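Local coordinates for protein putative carbohydrate-active enzyme (Uncultured organism, PDB 5WH8) that probably hydrolyses O-glycosidic bonds as a family 5 glycoside hydrolase, this chain being the cellulase module of a longer multi-modular protein, at residues T19-E24 with A232-E237; Q217-K222 with N255-W260. All blocks are in the same frame, centred on the assembly; numbering follows the deposited sequence. Where two conformers were deposited one is given.

Interaction 1: residues T19-E24 with A232-E237; sequences TQMVSE and ALFVTE. With EDO (1,2-ethanediol), chain C.
Met21 reaches from the short strand 20-22 to the ring of Phe234 at the base of a barrel strand. Its CB is aimed at residues 232-237, and CG continues anti to the backbone N. CG carries the chain on to the sulfur, and there the real contact begins: Met21 SD sits 3.9 Å from Phe234 CE2. A bend at chi3 (70°) folds the methyl back, leaving Met21 CE 4.0 Å from that same ring atom, Phe234 CE2. Met21 SD lies 5.1 Å from the centroid of the Phe234 ring, 73° off the ring normal, an oblique Met-aromatic contact. Met205 and Ser267 touch both side chains, and Phe234 also lies on Val269 of the next barrel strand.

At Thr19 the backbone takes over. Ala232 CB packs 3.4 Å from Thr19 O, and Ala232 CA offers the same oxygen a CA-H...O contact. A water is wedged in beside them, donating to Thr19 O over 3.1 Å and accepting from Leu233 N. The amide of Ala232 turns to a 1,2-ethanediol, probably from the crystallisation liquor, with a nearly straight bond (174°) of 2.9 Å from Ala232 N to its O2.

Strand 20-22 pairs with 15-17 in a small antiparallel hairpin, which here packs against the N-terminal end of barrel strand 233-239. This is the end of the TIM barrel remote from the face where family 5 enzymes carry their active site.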
loop_
_atom_site.group_PDB
_atom_site.type_symbol
_atom_site.label_atom_id
_atom_site.label_comp_id
_atom_site.label_asym_id
_atom_site.label_seq_id
_atom_site.Cartn_x
_atom_site.Cartn_y
_atom_site.Cartn_z
ATOM N N THR A 19 -7.457 3.273 -16.737
ATOM C CA THR A 19 -6.907 3.997 -15.602
ATOM C C THR A 19 -7.575 3.655 -14.282
ATOM O O THR A 19 -7.241 4.267 -13.252
ATOM C CB THR A 19 -7.042 5.510 -15.772
ATOM O OG1 THR A 19 -8.439 5.844 -15.870
ATOM C CG2 THR A 19 -6.283 5.978 -17.013
ATOM N N GLN A 20 -8.495 2.693 -14.298
ATOM C CA GLN A 20 -9.346 2.415 -13.140
ATOM C C GLN A 20 -9.221 0.999 -12.612
ATOM O O GLN A 20 -9.296 0.026 -13.361
ATOM C CB GLN A 20 -10.806 2.673 -13.495
ATOM C CG GLN A 20 -11.758 2.499 -12.319
ATOM C CD GLN A 20 -11.546 3.563 -11.253
ATOM O OE1 GLN A 20 -11.607 4.760 -11.551
ATOM N NE2 GLN A 20 -11.255 3.138 -10.011
ATOM N N MET A 21 -9.079 0.891 -11.294
ATOM C CA MET A 21 -9.178 -0.393 -10.613
ATOM C C MET A 21 -10.671 -0.740 -10.455
ATOM O O MET A 21 -11.465 0.100 -10.028
ATOM C CB MET A 21 -8.455 -0.320 -9.260
ATOM C CG MET A 21 -8.356 -1.662 -8.526
ATOM S SD MET A 21 -7.380 -1.571 -6.993
ATOM C CE MET A 21 -8.473 -0.608 -5.934
ATOM N N VAL A 22 -11.050 -1.957 -10.846
ATOM C CA VAL A 22 -12.445 -2.412 -10.808
ATOM C C VAL A 22 -12.628 -3.702 -10.007
ATOM O O VAL A 22 -11.686 -4.463 -9.812
ATOM C CB VAL A 22 -12.994 -2.638 -12.247
ATOM C CG1 VAL A 22 -13.016 -1.342 -13.017
ATOM C CG2 VAL A 22 -12.194 -3.676 -13.006
ATOM N N SER A 23 -13.859 -3.934 -9.544
ATOM C CA SER A 23 -14.206 -5.136 -8.806
ATOM C C SER A 23 -14.381 -6.352 -9.726
ATOM O O SER A 23 -14.258 -6.263 -10.953
ATOM C CB SER A 23 -15.490 -4.898 -8.042
ATOM O OG SER A 23 -16.544 -4.759 -8.984
ATOM N N GLU A 24 -14.679 -7.489 -9.111
ATOM C CA GLU A 24 -14.857 -8.738 -9.834
ATOM C C GLU A 24 -16.081 -8.668 -10.755
ATOM O O GLU A 24 -16.181 -9.449 -11.707
ATOM C CB GLU A 24 -14.956 -9.900 -8.838
ATOM C CG GLU A 24 -14.903 -11.285 -9.486
ATOM C CD GLU A 24 -14.707 -12.433 -8.496
ATOM O OE1 GLU A 24 -14.029 -12.284 -7.450
ATOM O OE2 GLU A 24 -15.257 -13.527 -8.778
ATOM N N ALA A 232 -3.036 3.799 -14.462
ATOM C CA ALA A 232 -3.848 3.655 -13.255
ATOM C C ALA A 232 -2.938 3.892 -12.057
ATOM O O ALA A 232 -1.919 3.206 -11.928
ATOM C CB ALA A 232 -4.471 2.270 -13.193
ATOM N N LEU A 233 -3.278 4.867 -11.227
ATOM C CA LEU A 233 -2.433 5.271 -10.097
ATOM C C LEU A 233 -3.011 4.748 -8.783
ATOM O O LEU A 233 -4.232 4.665 -8.620
ATOM C CB LEU A 233 -2.309 6.783 -10.016
ATOM C CG LEU A 233 -1.812 7.504 -11.265
ATOM C CD1 LEU A 233 -1.684 8.984 -10.934
ATOM C CD2 LEU A 233 -0.495 6.923 -11.776
ATOM N N PHE A 234 -2.132 4.408 -7.842
ATOM C CA PHE A 234 -2.550 3.948 -6.514
ATOM C C PHE A 234 -1.744 4.717 -5.478
ATOM O O PHE A 234 -0.521 4.658 -5.514
ATOM C CB PHE A 234 -2.310 2.433 -6.371
ATOM C CG PHE A 234 -3.130 1.734 -5.298
ATOM C CD1 PHE A 234 -3.100 2.131 -3.972
ATOM C CD2 PHE A 234 -3.941 0.644 -5.629
ATOM C CE1 PHE A 234 -3.862 1.449 -2.999
ATOM C CE2 PHE A 234 -4.696 -0.031 -4.664
ATOM C CZ PHE A 234 -4.655 0.384 -3.353
ATOM N N VAL A 235 -2.392 5.441 -4.556
ATOM C CA VAL A 235 -1.618 6.117 -3.503
ATOM C C VAL A 235 -1.382 5.115 -2.355
ATOM O O VAL A 235 -2.162 5.048 -1.402
ATOM C CB VAL A 235 -2.316 7.415 -3.038
ATOM C CG1 VAL A 235 -1.597 8.068 -1.855
ATOM C CG2 VAL A 235 -2.356 8.410 -4.196
ATOM N N THR A 236 -0.288 4.355 -2.432
ATOM C CA THR A 236 -0.026 3.321 -1.430
ATOM C C THR A 236 0.567 3.921 -0.152
ATOM O O THR A 236 0.712 3.222 0.838
ATOM C CB THR A 236 0.919 2.226 -1.936
ATOM O OG1 THR A 236 2.175 2.814 -2.274
ATOM C CG2 THR A 236 0.363 1.483 -3.184
ATOM N N GLU A 237 0.911 5.210 -0.170
ATOM C CA GLU A 237 1.389 5.887 1.029
ATOM C C GLU A 237 1.164 7.397 0.917
ATOM O O GLU A 237 1.577 8.009 -0.068
ATOM C CB GLU A 237 2.878 5.599 1.268
ATOM C CG GLU A 237 3.374 5.981 2.664
ATOM C CD GLU A 237 4.877 5.776 2.820
ATOM O OE1 GLU A 237 5.371 4.636 2.617
ATOM O OE2 GLU A 237 5.554 6.769 3.142
HETATM C C1 EDO C . -3.092 1.001 -17.328
HETATM O O1 EDO C . -3.924 -0.078 -16.881
HETATM C C2 EDO C . -1.721 0.858 -16.686
HETATM O O2 EDO C . -1.755 1.348 -15.338
HETATM O O HOH W 1 -5.530 6.623 -12.313
#

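Interaction 2: residues Q217-K222 with N255-W260; sequences QYLRDK and NTWMDW. With EDO (1,2-ethanediol), chain N.
Arg220 lies across two tryptophans of the neighbouring helix, Trp257 and Trp260, and these three residues bury most of the surface here. Its aliphatic part does much of the work. Arg220 CG rests over the six-membered ring of Trp257, 3.6 Å from the centroid, and one bond further on Arg220 CD sits over the five-membered ring of Trp260, 3.8 Å from that centroid. Both are CH-pi contacts.

The chain bends at chi3 (-71°), which turns NE away from the extended line. The guanidinium stands steeply over the pyrrole half of Trp257, the two planes 75° apart. Arg220 CZ is 4.5 Å from the centroid of that five-membered ring, a cation-pi contact made with NH1 leading rather than with planes stacked. Arg220 NH1 comes within 3.2 Å of Trp257 NE1, but both are donors, NH1 lying above the indole plane, and there is no hydrogen bond between them. Each has its own acceptor: NE1 gives its hydrogen to His215 O, and NH1 makes a salt bridge to Glu253, which should steady the cation over the ring.

Thr256 covers a guanidinium face, its CG2 set over the centre of the group, 3.6 Å from Arg220 CZ. Leu219 approaches Trp257 at the ring edge, with Leu219 CG 3.9 Å from Trp257 CH2. Deeper in, Trp257 stacks on Phe210, and Leu219 and Trp260 both touch Leu208 of strand 204-211.

The axes of segments 217-222 and 255-260 come within 11.7 Å and run nearly parallel, at 14°, with the long side chains filling the space between them. Helices 217-228 and 251-263, on either side of strand 233-239 in the chain, are successive outer helices of the (beta/alpha)8 (TIM) barrel of family 5 enzymes.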
loop_
_atom_site.group_PDB
_atom_site.type_symbol
_atom_site.label_atom_id
_atom_site.label_comp_id
_atom_site.label_asym_id
_atom_site.label_seq_id
_atom_site.Cartn_x
_atom_site.Cartn_y
_atom_site.Cartn_z
ATOM N N GLN A 217 0.220 21.357 -5.774
ATOM C CA GLN A 217 -0.257 21.336 -7.162
ATOM C C GLN A 217 0.682 20.654 -8.146
ATOM O O GLN A 217 0.234 19.902 -9.012
ATOM C CB GLN A 217 -0.512 22.751 -7.680
ATOM C CG GLN A 217 -1.076 22.746 -9.124
ATOM C CD GLN A 217 -1.184 24.130 -9.726
ATOM O OE1 GLN A 217 -1.514 25.095 -9.036
ATOM N NE2 GLN A 217 -0.876 24.238 -11.029
ATOM N N TYR A 218 1.970 20.960 -8.057
ATOM C CA TYR A 218 2.955 20.410 -9.008
ATOM C C TYR A 218 2.842 18.887 -9.114
ATOM O O TYR A 218 2.866 18.313 -10.217
ATOM C CB TYR A 218 4.385 20.798 -8.602
ATOM C CG TYR A 218 5.552 20.277 -9.464
ATOM C CD1 TYR A 218 5.420 20.014 -10.833
ATOM C CD2 TYR A 218 6.804 20.066 -8.893
ATOM C CE1 TYR A 218 6.516 19.566 -11.593
ATOM C CE2 TYR A 218 7.882 19.613 -9.637
ATOM C CZ TYR A 218 7.739 19.366 -10.979
ATOM O OH TYR A 218 8.841 18.918 -11.684
ATOM N N LEU A 219 2.720 18.214 -7.970
ATOM C CA LEU A 219 2.618 16.764 -7.993
ATOM C C LEU A 219 1.268 16.281 -8.526
ATOM O O LEU A 219 1.221 15.269 -9.220
ATOM C CB LEU A 219 2.890 16.183 -6.587
ATOM C CG LEU A 219 3.046 14.653 -6.549
ATOM C CD1 LEU A 219 4.115 14.131 -7.526
ATOM C CD2 LEU A 219 3.355 14.225 -5.099
ATOM N N ARG A 220 0.174 16.979 -8.200
ATOM C CA ARG A 220 -1.132 16.652 -8.789
ATOM C C ARG A 220 -1.091 16.801 -10.310
ATOM O O ARG A 220 -1.661 15.987 -11.036
ATOM C CB ARG A 220 -2.253 17.521 -8.188
ATOM C CG ARG A 220 -2.585 17.133 -6.732
ATOM C CD ARG A 220 -3.804 17.843 -6.184
ATOM N NE ARG A 220 -3.582 19.269 -5.945
ATOM C CZ ARG A 220 -3.144 19.793 -4.796
ATOM N NH1 ARG A 220 -2.822 19.009 -3.766
ATOM N NH2 ARG A 220 -2.995 21.106 -4.667
ATOM N N ASP A 221 -0.387 17.820 -10.798
ATOM C CA ASP A 221 -0.286 18.030 -12.248
ATOM C C ASP A 221 0.515 16.897 -12.916
ATOM O O ASP A 221 0.152 16.396 -13.982
ATOM C CB ASP A 221 0.395 19.367 -12.581
ATOM C CG ASP A 221 -0.472 20.586 -12.314
ATOM O OD1 ASP A 221 -1.717 20.490 -12.249
ATOM O OD2 ASP A 221 0.123 21.681 -12.167
ATOM N N LYS A 222 1.632 16.499 -12.300
ATOM C CA LYS A 222 2.398 15.338 -12.764
ATOM C C LYS A 222 1.528 14.080 -12.820
ATOM O O LYS A 222 1.559 13.312 -13.786
ATOM C CB LYS A 222 3.606 15.082 -11.845
ATOM C CG LYS A 222 4.752 16.062 -12.094
ATOM C CD LYS A 222 5.739 16.188 -10.923
ATOM C CE LYS A 222 6.493 14.886 -10.591
ATOM N NZ LYS A 222 7.355 14.386 -11.697
ATOM N N ASN A 255 -7.055 17.914 2.649
ATOM C CA ASN A 255 -8.442 17.923 2.141
ATOM C C ASN A 255 -8.471 18.142 0.622
ATOM O O ASN A 255 -9.239 17.501 -0.092
ATOM C CB ASN A 255 -9.276 18.993 2.852
ATOM C CG ASN A 255 -9.725 18.572 4.253
ATOM O OD1 ASN A 255 -9.734 17.394 4.595
ATOM N ND2 ASN A 255 -10.147 19.550 5.057
ATOM N N THR A 256 -7.621 19.032 0.128
ATOM C CA THR A 256 -7.491 19.242 -1.316
ATOM C C THR A 256 -7.089 17.958 -2.032
ATOM O O THR A 256 -7.718 17.584 -3.025
ATOM C CB THR A 256 -6.476 20.360 -1.625
ATOM O OG1 THR A 256 -6.942 21.583 -1.037
ATOM C CG2 THR A 256 -6.276 20.567 -3.117
ATOM N N TRP A 257 -6.069 17.273 -1.514
ATOM C CA TRP A 257 -5.666 15.989 -2.046
ATOM C C TRP A 257 -6.800 14.964 -1.981
ATOM O O TRP A 257 -6.958 14.180 -2.914
ATOM C CB TRP A 257 -4.457 15.449 -1.292
ATOM C CG TRP A 257 -3.119 15.937 -1.781
ATOM C CD1 TRP A 257 -2.313 16.884 -1.198
ATOM C CD2 TRP A 257 -2.387 15.451 -2.921
ATOM N NE1 TRP A 257 -1.147 17.012 -1.899
ATOM C CE2 TRP A 257 -1.165 16.158 -2.966
ATOM C CE3 TRP A 257 -2.640 14.492 -3.899
ATOM C CZ2 TRP A 257 -0.211 15.936 -3.960
ATOM C CZ3 TRP A 257 -1.696 14.278 -4.882
ATOM C CH2 TRP A 257 -0.493 14.991 -4.902
ATOM N N MET A 258 -7.555 14.921 -0.873
ATOM C CA MET A 258 -8.656 13.956 -0.743
ATOM C C MET A 258 -9.740 14.204 -1.771
ATOM O O MET A 258 -10.214 13.265 -2.380
ATOM C CB MET A 258 -9.255 14.002 0.657
ATOM C CG MET A 258 -8.341 13.463 1.709
ATOM S SD MET A 258 -8.570 11.692 1.910
ATOM C CE MET A 258 -7.238 11.321 3.091
ATOM N N ASP A 259 -10.093 15.473 -1.996
ATOM C CA ASP A 259 -11.109 15.800 -3.001
ATOM C C ASP A 259 -10.629 15.380 -4.379
ATOM O O ASP A 259 -11.404 14.849 -5.205
ATOM C CB ASP A 259 -11.423 17.297 -2.998
ATOM C CG ASP A 259 -12.297 17.708 -1.844
ATOM O OD1 ASP A 259 -13.016 16.849 -1.296
ATOM O OD2 ASP A 259 -12.269 18.902 -1.491
ATOM N N TRP A 260 -9.344 15.612 -4.621
ATOM C CA TRP A 260 -8.723 15.310 -5.913
ATOM C C TRP A 260 -8.726 13.798 -6.164
ATOM O O TRP A 260 -9.075 13.332 -7.266
ATOM C CB TRP A 260 -7.289 15.898 -5.948
ATOM C CG TRP A 260 -6.497 15.632 -7.228
ATOM C CD1 TRP A 260 -6.446 16.422 -8.340
ATOM C CD2 TRP A 260 -5.631 14.524 -7.478
ATOM N NE1 TRP A 260 -5.596 15.862 -9.277
ATOM C CE2 TRP A 260 -5.081 14.698 -8.766
ATOM C CE3 TRP A 260 -5.252 13.403 -6.730
ATOM C CZ2 TRP A 260 -4.202 13.767 -9.340
ATOM C CZ3 TRP A 260 -4.392 12.479 -7.300
ATOM C CH2 TRP A 260 -3.861 12.677 -8.591
HETATM C C1 EDO N . 5.801 19.480 -5.449
HETATM O O1 EDO N . 4.360 19.459 -5.325
HETATM C C2 EDO N . 6.443 18.099 -5.580
HETATM O O2 EDO N . 6.691 17.736 -6.943
#

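After a short helix, 7-11, the chain forms the hairpin of strands 15-17 and 20-22, on which segment 19-24 lies, then runs through barrel strands one to six before helix 217-228. Strand 233-239, the seventh, comes next, and its start meets residues 19-24, so interaction 1 closes a loop with 207 residues between its segments. Interaction 2 opens inside that loop, at 217-222, and closes beyond it at 255-260, across just 32 residues; the two therefore cross. Strand 233-239 is the element between the two helices of interaction 2. One contact ties the N-terminal hairpin to the barrel's base, the other joins successive outer helices. Their centres are about 16 Å apart and they do not touch.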